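Local coordinates for ABC transporter substrate-binding protein (Rhizobium radiobacter, PDB 6TFX) that binds the opine mannopinic acid as the periplasmic solute-binding protein of an ABC transporter, and so probably delivers it for import into the bacterium, at residues D14-D19 with F160-P164; S317-L321 with E355-T359; V420-I425 with E443-I448. One frame throughout, in Å; residues are numbered along the deposited sequence.

Contact 1: D14-D19 with F160-P164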
loop_
_atom_site.group_PDB
_atom_site.type_symbol
_atom_site.label_atom_id
_atom_site.label_comp_id
_atom_site.label_asym_id
_atom_site.label_seq_id
_atom_site.Cartn_x
_atom_site.Cartn_y
_atom_site.Cartn_z
ATOM N N ASP A 14 -13.295 7.476 7.105
ATOM C CA ASP A 14 -13.374 6.834 8.424
ATOM C C ASP A 14 -12.305 5.754 8.560
ATOM O O ASP A 14 -11.589 5.461 7.602
ATOM C CB ASP A 14 -14.768 6.151 8.593
ATOM C CG ASP A 14 -15.279 5.862 10.011
ATOM O OD1 ASP A 14 -14.606 6.276 11.001
ATOM O OD2 ASP A 14 -16.348 5.219 10.136
ATOM N N VAL A 15 -12.216 5.174 9.760
ATOM C CA VAL A 15 -11.376 4.023 10.087
ATOM C C VAL A 15 -12.152 2.802 9.595
ATOM O O VAL A 15 -13.354 2.721 9.861
ATOM C CB VAL A 15 -11.232 3.883 11.644
ATOM C CG1 VAL A 15 -10.667 2.514 12.051
ATOM C CG2 VAL A 15 -10.403 5.000 12.231
ATOM N N THR A 16 -11.476 1.819 8.975
ATOM C CA THR A 16 -12.126 0.552 8.648
ATOM C C THR A 16 -11.548 -0.503 9.576
ATOM O O THR A 16 -12.300 -1.135 10.307
ATOM C CB THR A 16 -12.000 0.193 7.169
ATOM O OG1 THR A 16 -12.569 1.277 6.430
ATOM C CG2 THR A 16 -12.734 -1.109 6.826
ATOM N N THR A 17 -10.214 -0.685 9.562
ATOM C CA THR A 17 -9.619 -1.664 10.465
ATOM C C THR A 17 -8.256 -1.231 10.922
ATOM O O THR A 17 -7.434 -0.804 10.095
ATOM C CB THR A 17 -9.581 -3.082 9.879
ATOM O OG1 THR A 17 -8.829 -3.928 10.763
ATOM C CG2 THR A 17 -8.967 -3.136 8.485
ATOM N N LEU A 18 -8.019 -1.361 12.231
ATOM C CA LEU A 18 -6.709 -1.073 12.796
ATOM C C LEU A 18 -6.026 -2.370 13.240
ATOM O O LEU A 18 -5.020 -2.331 13.953
ATOM C CB LEU A 18 -6.749 0.033 13.881
ATOM C CG LEU A 18 -7.282 1.399 13.386
ATOM C CD1 LEU A 18 -7.364 2.410 14.521
ATOM C CD2 LEU A 18 -6.448 1.936 12.233
ATOM N N ASP A 19 -6.516 -3.539 12.706
ATOM C CA ASP A 19 -5.803 -4.801 12.883
ATOM C C ASP A 19 -4.760 -4.732 11.760
ATOM O O ASP A 19 -5.126 -4.612 10.583
ATOM C CB ASP A 19 -6.728 -6.020 12.698
ATOM C CG ASP A 19 -6.022 -7.375 12.672
ATOM O OD1 ASP A 19 -4.791 -7.408 12.446
ATOM O OD2 ASP A 19 -6.706 -8.403 12.836
ATOM N N PHE A 160 -11.221 -5.676 18.199
ATOM C CA PHE A 160 -9.824 -5.224 18.196
ATOM C C PHE A 160 -9.570 -4.206 17.081
ATOM O O PHE A 160 -8.824 -3.251 17.291
ATOM C CB PHE A 160 -8.861 -6.414 18.069
ATOM C CG PHE A 160 -7.394 -6.065 18.195
ATOM C CD1 PHE A 160 -6.640 -5.744 17.070
ATOM C CD2 PHE A 160 -6.769 -6.057 19.436
ATOM C CE1 PHE A 160 -5.285 -5.431 17.185
ATOM C CE2 PHE A 160 -5.411 -5.730 19.555
ATOM C CZ PHE A 160 -4.684 -5.404 18.430
ATOM N N LYS A 161 -10.188 -4.410 15.902
ATOM C CA LYS A 161 -10.007 -3.512 14.733
ATOM C C LYS A 161 -10.380 -2.033 15.018
ATOM O O LYS A 161 -9.905 -1.140 14.309
ATOM C CB LYS A 161 -10.755 -4.052 13.510
ATOM C CG LYS A 161 -12.269 -4.122 13.696
ATOM C CD LYS A 161 -13.029 -4.455 12.393
ATOM C CE LYS A 161 -12.954 -5.905 11.963
ATOM N NZ LYS A 161 -13.646 -6.814 12.908
ATOM N N ARG A 162 -11.218 -1.780 16.060
ATOM C CA ARG A 162 -11.585 -0.407 16.444
ATOM C C ARG A 162 -11.030 -0.025 17.838
ATOM O O ARG A 162 -11.175 1.119 18.262
ATOM C CB ARG A 162 -13.107 -0.176 16.331
ATOM C CG ARG A 162 -13.607 -0.194 14.880
ATOM C CD ARG A 162 -14.999 0.410 14.709
ATOM N NE ARG A 162 -14.972 1.877 14.599
ATOM C CZ ARG A 162 -14.863 2.547 13.455
ATOM N NH1 ARG A 162 -14.758 1.895 12.302
ATOM N NH2 ARG A 162 -14.855 3.874 13.453
ATOM N N ARG A 163 -10.362 -0.981 18.536
ATOM C CA ARG A 163 -9.760 -0.740 19.859
ATOM C C ARG A 163 -8.364 -1.375 19.828
ATOM O O ARG A 163 -8.124 -2.382 20.514
ATOM C CB ARG A 163 -10.630 -1.353 20.960
ATOM C CG ARG A 163 -11.976 -0.645 21.130
ATOM C CD ARG A 163 -12.819 -1.282 22.225
ATOM N NE ARG A 163 -12.160 -1.245 23.532
ATOM C CZ ARG A 163 -12.099 -2.275 24.372
ATOM N NH1 ARG A 163 -12.673 -3.433 24.061
ATOM N NH2 ARG A 163 -11.477 -2.153 25.534
ATOM N N PRO A 164 -7.456 -0.861 18.962
ATOM C CA PRO A 164 -6.152 -1.518 18.795
ATOM C C PRO A 164 -5.224 -1.312 19.975
ATOM O O PRO A 164 -5.348 -0.320 20.711
ATOM C CB PRO A 164 -5.581 -0.837 17.548
ATOM C CG PRO A 164 -6.161 0.543 17.587
ATOM C CD PRO A 164 -7.573 0.317 18.066
HETATM O O HOH W 1 -14.777 -0.832 11.194
#

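Contact 2: S317-L321 with E355-T359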
loop_
_atom_site.group_PDB
_atom_site.type_symbol
_atom_site.label_atom_id
_atom_site.label_comp_id
_atom_site.label_asym_id
_atom_site.label_seq_id
_atom_site.Cartn_x
_atom_site.Cartn_y
_atom_site.Cartn_z
ATOM N N SER A 317 -8.150 1.454 -31.921
ATOM C CA SER A 317 -9.167 1.009 -30.966
ATOM C C SER A 317 -10.505 0.783 -31.691
ATOM O O SER A 317 -11.117 -0.277 -31.547
ATOM C CB SER A 317 -9.363 2.079 -29.894
ATOM O OG SER A 317 -8.159 2.187 -29.158
ATOM N N LYS A 318 -10.946 1.781 -32.488
ATOM C CA LYS A 318 -12.223 1.674 -33.197
ATOM C C LYS A 318 -12.226 0.498 -34.181
ATOM O O LYS A 318 -13.225 -0.213 -34.288
ATOM C CB LYS A 318 -12.542 3.007 -33.894
ATOM C CG LYS A 318 -12.879 4.108 -32.901
ATOM C CD LYS A 318 -13.107 5.462 -33.595
ATOM C CE LYS A 318 -14.570 5.749 -33.846
ATOM N NZ LYS A 318 -15.010 7.007 -33.180
ATOM N N LYS A 319 -11.101 0.290 -34.895
ATOM C CA LYS A 319 -10.952 -0.820 -35.857
ATOM C C LYS A 319 -11.079 -2.168 -35.131
ATOM O O LYS A 319 -11.799 -3.059 -35.593
ATOM C CB LYS A 319 -9.599 -0.713 -36.583
ATOM C CG LYS A 319 -9.315 -1.808 -37.607
ATOM C CD LYS A 319 -7.859 -1.734 -38.068
ATOM C CE LYS A 319 -7.464 -2.863 -38.981
ATOM N NZ LYS A 319 -6.025 -2.777 -39.357
ATOM N N LEU A 320 -10.389 -2.307 -33.994
ATOM C CA LEU A 320 -10.446 -3.534 -33.197
ATOM C C LEU A 320 -11.865 -3.784 -32.656
ATOM O O LEU A 320 -12.329 -4.921 -32.691
ATOM C CB LEU A 320 -9.448 -3.453 -32.036
ATOM C CG LEU A 320 -8.000 -3.616 -32.421
ATOM C CD1 LEU A 320 -7.085 -3.122 -31.309
ATOM C CD2 LEU A 320 -7.687 -5.065 -32.790
ATOM N N LEU A 321 -12.559 -2.734 -32.156
ATOM C CA LEU A 321 -13.931 -2.941 -31.658
ATOM C C LEU A 321 -14.847 -3.395 -32.785
ATOM O O LEU A 321 -15.680 -4.274 -32.561
ATOM C CB LEU A 321 -14.499 -1.673 -30.994
ATOM C CG LEU A 321 -13.836 -1.302 -29.662
ATOM C CD1 LEU A 321 -14.504 -0.101 -29.025
ATOM C CD2 LEU A 321 -13.869 -2.505 -28.682
ATOM N N GLU A 355 -12.553 8.369 -26.939
ATOM C CA GLU A 355 -11.952 8.554 -28.258
ATOM C C GLU A 355 -11.866 7.248 -29.065
ATOM O O GLU A 355 -12.062 7.266 -30.281
ATOM C CB GLU A 355 -10.564 9.205 -28.110
ATOM C CG GLU A 355 -10.177 10.058 -29.295
ATOM C CD GLU A 355 -11.102 11.226 -29.590
ATOM O OE1 GLU A 355 -11.519 11.938 -28.645
ATOM O OE2 GLU A 355 -11.409 11.423 -30.786
ATOM N N GLY A 356 -11.610 6.139 -28.366
ATOM C CA GLY A 356 -11.473 4.826 -28.981
ATOM C C GLY A 356 -12.735 4.000 -29.009
ATOM O O GLY A 356 -12.690 2.835 -29.407
ATOM N N GLY A 357 -13.843 4.591 -28.571
ATOM C CA GLY A 357 -15.136 3.918 -28.638
ATOM C C GLY A 357 -15.691 3.330 -27.356
ATOM O O GLY A 357 -16.663 2.561 -27.434
ATOM N N PHE A 358 -15.117 3.689 -26.186
ATOM C CA PHE A 358 -15.627 3.163 -24.913
ATOM C C PHE A 358 -16.372 4.222 -24.163
ATOM O O PHE A 358 -15.819 5.305 -23.938
ATOM C CB PHE A 358 -14.491 2.647 -24.018
ATOM C CG PHE A 358 -13.820 1.407 -24.561
ATOM C CD1 PHE A 358 -12.781 1.503 -25.474
ATOM C CD2 PHE A 358 -14.209 0.137 -24.127
ATOM C CE1 PHE A 358 -12.162 0.353 -25.977
ATOM C CE2 PHE A 358 -13.578 -1.014 -24.611
ATOM C CZ PHE A 358 -12.557 -0.900 -25.535
ATOM N N THR A 359 -17.613 3.904 -23.718
ATOM C CA THR A 359 -18.325 4.838 -22.874
ATOM C C THR A 359 -18.290 4.224 -21.497
ATOM O O THR A 359 -18.969 3.228 -21.235
ATOM C CB THR A 359 -19.775 5.055 -23.325
ATOM O OG1 THR A 359 -19.780 5.484 -24.680
ATOM C CG2 THR A 359 -20.477 6.091 -22.455
#

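Contact 3: V420-I425 with E443-I448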
loop_
_atom_site.group_PDB
_atom_site.type_symbol
_atom_site.label_atom_id
_atom_site.label_comp_id
_atom_site.label_asym_id
_atom_site.label_seq_id
_atom_site.Cartn_x
_atom_site.Cartn_y
_atom_site.Cartn_z
ATOM N N VAL A 420 -1.623 -16.233 -16.958
ATOM C CA VAL A 420 -0.648 -16.398 -18.053
ATOM C C VAL A 420 0.817 -16.484 -17.606
ATOM O O VAL A 420 1.643 -17.071 -18.336
ATOM C CB VAL A 420 -0.822 -15.307 -19.153
ATOM C CG1 VAL A 420 -0.366 -13.912 -18.693
ATOM C CG2 VAL A 420 -0.162 -15.724 -20.476
ATOM N N ALA A 421 1.139 -15.887 -16.449
ATOM C CA ALA A 421 2.529 -15.793 -16.013
ATOM C C ALA A 421 2.857 -16.638 -14.788
ATOM O O ALA A 421 3.922 -16.449 -14.186
ATOM C CB ALA A 421 2.850 -14.325 -15.748
ATOM N N ASP A 422 1.966 -17.589 -14.407
ATOM C CA ASP A 422 2.217 -18.377 -13.196
ATOM C C ASP A 422 3.558 -19.063 -13.147
ATOM O O ASP A 422 4.241 -18.981 -12.131
ATOM C CB ASP A 422 1.152 -19.442 -12.998
ATOM C CG ASP A 422 -0.175 -18.953 -12.483
ATOM O OD1 ASP A 422 -0.346 -17.709 -12.327
ATOM O OD2 ASP A 422 -1.039 -19.800 -12.230
ATOM N N LYS A 423 3.933 -19.769 -14.236
ATOM C CA LYS A 423 5.196 -20.507 -14.226
ATOM C C LYS A 423 6.402 -19.587 -14.100
ATOM O O LYS A 423 7.342 -19.921 -13.380
ATOM C CB LYS A 423 5.325 -21.379 -15.490
ATOM C CG LYS A 423 4.187 -22.407 -15.628
ATOM C CD LYS A 423 4.115 -23.430 -14.493
ATOM C CE LYS A 423 2.750 -24.071 -14.410
ATOM N NZ LYS A 423 2.730 -25.203 -13.447
ATOM N N GLN A 424 6.378 -18.424 -14.772
ATOM C CA GLN A 424 7.503 -17.476 -14.697
ATOM C C GLN A 424 7.614 -16.861 -13.304
ATOM O O GLN A 424 8.711 -16.695 -12.770
ATOM C CB GLN A 424 7.336 -16.364 -15.743
ATOM C CG GLN A 424 7.515 -16.862 -17.185
ATOM C CD GLN A 424 6.334 -17.626 -17.756
ATOM O OE1 GLN A 424 5.221 -17.591 -17.230
ATOM N NE2 GLN A 424 6.545 -18.315 -18.878
ATOM N N ILE A 425 6.459 -16.518 -12.711
ATOM C CA ILE A 425 6.438 -15.915 -11.373
ATOM C C ILE A 425 6.999 -16.927 -10.357
ATOM O O ILE A 425 7.855 -16.580 -9.542
ATOM C CB ILE A 425 4.996 -15.457 -11.029
ATOM C CG1 ILE A 425 4.612 -14.247 -11.921
ATOM C CG2 ILE A 425 4.903 -15.081 -9.540
ATOM C CD1 ILE A 425 3.121 -13.852 -11.861
ATOM N N GLU A 443 9.997 -11.610 -18.250
ATOM C CA GLU A 443 9.149 -12.454 -19.095
ATOM C C GLU A 443 7.697 -12.431 -18.560
ATOM O O GLU A 443 6.750 -12.317 -19.358
ATOM C CB GLU A 443 9.701 -13.877 -19.142
ATOM C CG GLU A 443 8.919 -14.825 -20.044
ATOM C CD GLU A 443 9.398 -16.270 -20.059
ATOM O OE1 GLU A 443 10.432 -16.574 -19.419
ATOM O OE2 GLU A 443 8.720 -17.110 -20.695
ATOM N N ALA A 444 7.529 -12.472 -17.224
ATOM C CA ALA A 444 6.174 -12.416 -16.633
ATOM C C ALA A 444 5.504 -11.077 -17.015
ATOM O O ALA A 444 4.359 -11.068 -17.453
ATOM C CB ALA A 444 6.264 -12.549 -15.121
ATOM N N GLN A 445 6.226 -9.955 -16.890
ATOM C CA GLN A 445 5.627 -8.652 -17.232
ATOM C C GLN A 445 5.212 -8.589 -18.702
ATOM O O GLN A 445 4.116 -8.122 -19.007
ATOM C CB GLN A 445 6.597 -7.517 -16.890
ATOM C CG GLN A 445 6.742 -7.358 -15.367
ATOM C CD GLN A 445 7.996 -6.588 -15.013
ATOM O OE1 GLN A 445 8.056 -5.370 -15.166
ATOM N NE2 GLN A 445 9.019 -7.305 -14.544
ATOM N N LYS A 446 6.085 -9.083 -19.618
ATOM C CA LYS A 446 5.785 -9.083 -21.059
ATOM C C LYS A 446 4.519 -9.893 -21.348
ATOM O O LYS A 446 3.689 -9.481 -22.179
ATOM C CB LYS A 446 6.964 -9.647 -21.853
ATOM C CG LYS A 446 8.146 -8.685 -21.900
ATOM C CD LYS A 446 9.175 -9.184 -22.898
ATOM C CE LYS A 446 10.243 -8.144 -23.173
ATOM N NZ LYS A 446 11.130 -7.968 -22.004
ATOM N N LEU A 447 4.352 -11.036 -20.657
ATOM C CA LEU A 447 3.167 -11.865 -20.879
ATOM C C LEU A 447 1.919 -11.172 -20.379
ATOM O O LEU A 447 0.862 -11.275 -21.005
ATOM C CB LEU A 447 3.316 -13.200 -20.134
ATOM C CG LEU A 447 4.345 -14.172 -20.721
ATOM C CD1 LEU A 447 4.718 -15.249 -19.713
ATOM C CD2 LEU A 447 3.840 -14.800 -22.018
ATOM N N ILE A 448 2.012 -10.514 -19.210
ATOM C CA ILE A 448 0.802 -9.861 -18.645
ATOM C C ILE A 448 0.410 -8.653 -19.519
ATOM O O ILE A 448 -0.777 -8.427 -19.788
ATOM C CB ILE A 448 1.078 -9.437 -17.183
ATOM C CG1 ILE A 448 1.392 -10.694 -16.302
ATOM C CG2 ILE A 448 -0.096 -8.597 -16.615
ATOM C CD1 ILE A 448 2.157 -10.392 -15.018
#

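Contact 1: D14-D19 with F160-P164
In this family 5 solute-binding protein, two loops lie side by side here: 14-19, between strand 5-10 and helix 26-35, and 160-164, leading into strand 170-176. An ST turn shapes the first loop, with Thr17 OG1 accepting from Asp19 N at 3.0 Å. With chi1 t, the Thr17 side chain also sets OG1 3.4 Å from Lys161 CB. Where the backbones come closest, Leu18 N donates to Lys161 O at 2.8 Å.

Leu18 is an mt rotamer and reaches Pro164, CD1 to CG 3.8 Å; both side chains also rest on Val172 of strand 170-176. Phe160, chi1 t, turns its ring edge to Asp19, whose carboxylate is held by Lys97 and the His21 backbone. Lys161 starts out p at chi1 and curls back through p angles at chi3 and chi4, so that its ammonium bonds to Asp158 O instead of crossing to the other loop.

Arg162 does the reverse. Its CB points away, but the chain bends at chi3 (83°) and brings the guanidinium back over Val15, whose CG1 lies against one face. Arg162 NH2 forms a weak, long salt bridge with Asp14 OD1 at 3.4 Å, an oxygen also bonded to Gly178 N. Arg162 NH1 makes the shorter bond, to Val15 O at 2.9 Å, and donates to water 1, also at 2.9 Å, which in turn donates to Thr16 O at 2.6 Å.

Contact 2: S317-L321 with E355-T359
A Schellman motif ends helix 340-353 here, and the turn it makes packs against helix 314-323 before the chain enters strand 358-365. That strand pairs in parallel with strand 330-337, and the two are joined through helix 340-353 in a beta-alpha-beta crossover; helix 314-323 packs against the turn where the crossover helix gives way to its second strand.

Glu355 comes first and lies at the margin: its carbonyl O is 3.9 Å from Lys318 CD, so the aliphatic part of the lysine lies along the turn. At Gly356 the chain comes closest to the helix, its CA 4.9 Å from Ser317 CA. A CB on Gly356 would clash with Ser317 CB, so the close approach needs a bare backbone. Gly356 O sits 3.4 Å from Ser317 CB and 3.5 Å from Leu321 CD1, buried and with no hydrogen-bond partner in the model; Ser317 OG instead bonds to Ala270 O of helix 265-272.

Gly357 is the C-prime residue of the motif, at phi 103°. Two constraints meet on it: the positive phi would jam a CB against the preceding carbonyl, and that CB would also crowd Leu321 CD1. The strand then starts at Phe358, whose m rotamer (chi1 -68°) swings the ring back towards helix 314-323, among Ala270, Leu271 and Val330. Leu321 covers this ring in a CH-pi contact, CD1 lying 4.2 Å from the ring centroid and 23° off its normal, while Leu321 CD2 meets Phe358 CZ at 3.8 Å.

Contact 3: V420-I425 with E443-I448
Helices 422-430 and 434-450 follow one another in the chain as a helical hairpin, and this contact joins the start of the first to the later part of the second. Small side chains let them come close: Ala421, the N-cap residue, and Ala444 have CA atoms 5.0 Å apart, and their CB atoms meet at 3.9 Å.

Larger groups fill the space around this alanine pair. Ile448 brings CG1 to 4.0 Å from Ala421 CB, and Ile425 CG1 lies 4.0 Å from Ala444 CB, so each isoleucine leans on the alanine across from it. Both also pack on Leu396 of helix 392-400. Val420 wedges CG1 against the second helix, 3.7 Å from Leu447 O and 4.0 Å from Leu447 CB. Leu447 pushes back between Ala421 and Gln424: its CD1 is 4.3 Å from Ala421 CA and 3.5 Å from Gln424 OE1.

The magnesium site of Cys418 and Cys453 lies alongside: the side chain of Val420 is about 4 Å from that of Cys418 and about 3 Å from the ion, and Ile448's about 4 Å from that of Cys453.

Gln424 bends at chi2 (77°) to send NE2 to Glu443 OE2, a hydrogen bond of 3.1 Å. Apart from this bond from an amide to a carboxylate at the more exposed edge, the two helices are held mainly by apolar fit.

In the fold
The three contacts follow one another along the chain, each closing before the next opens, and none touches another. Contacts 2 and 3 are the nearest pair, with centres 27 Å apart and nearest atoms about 14 Å apart. Contact 1 lies on the opposite side of the chain's centre from contact 3, centre to centre 36 Å, and 44 Å from contact 2. Contact 1 does not line the pocket: the side chain of Thr16 is about 10 Å from the mannopinic acid and about 5 Å from one magnesium ion. Contact 3 borders the metal site of Cys418 and Cys453, where Val420's side chain comes to about 3 Å from a second magnesium ion. Contact 2, 33 Å from the chain's centre, lies away from these sites.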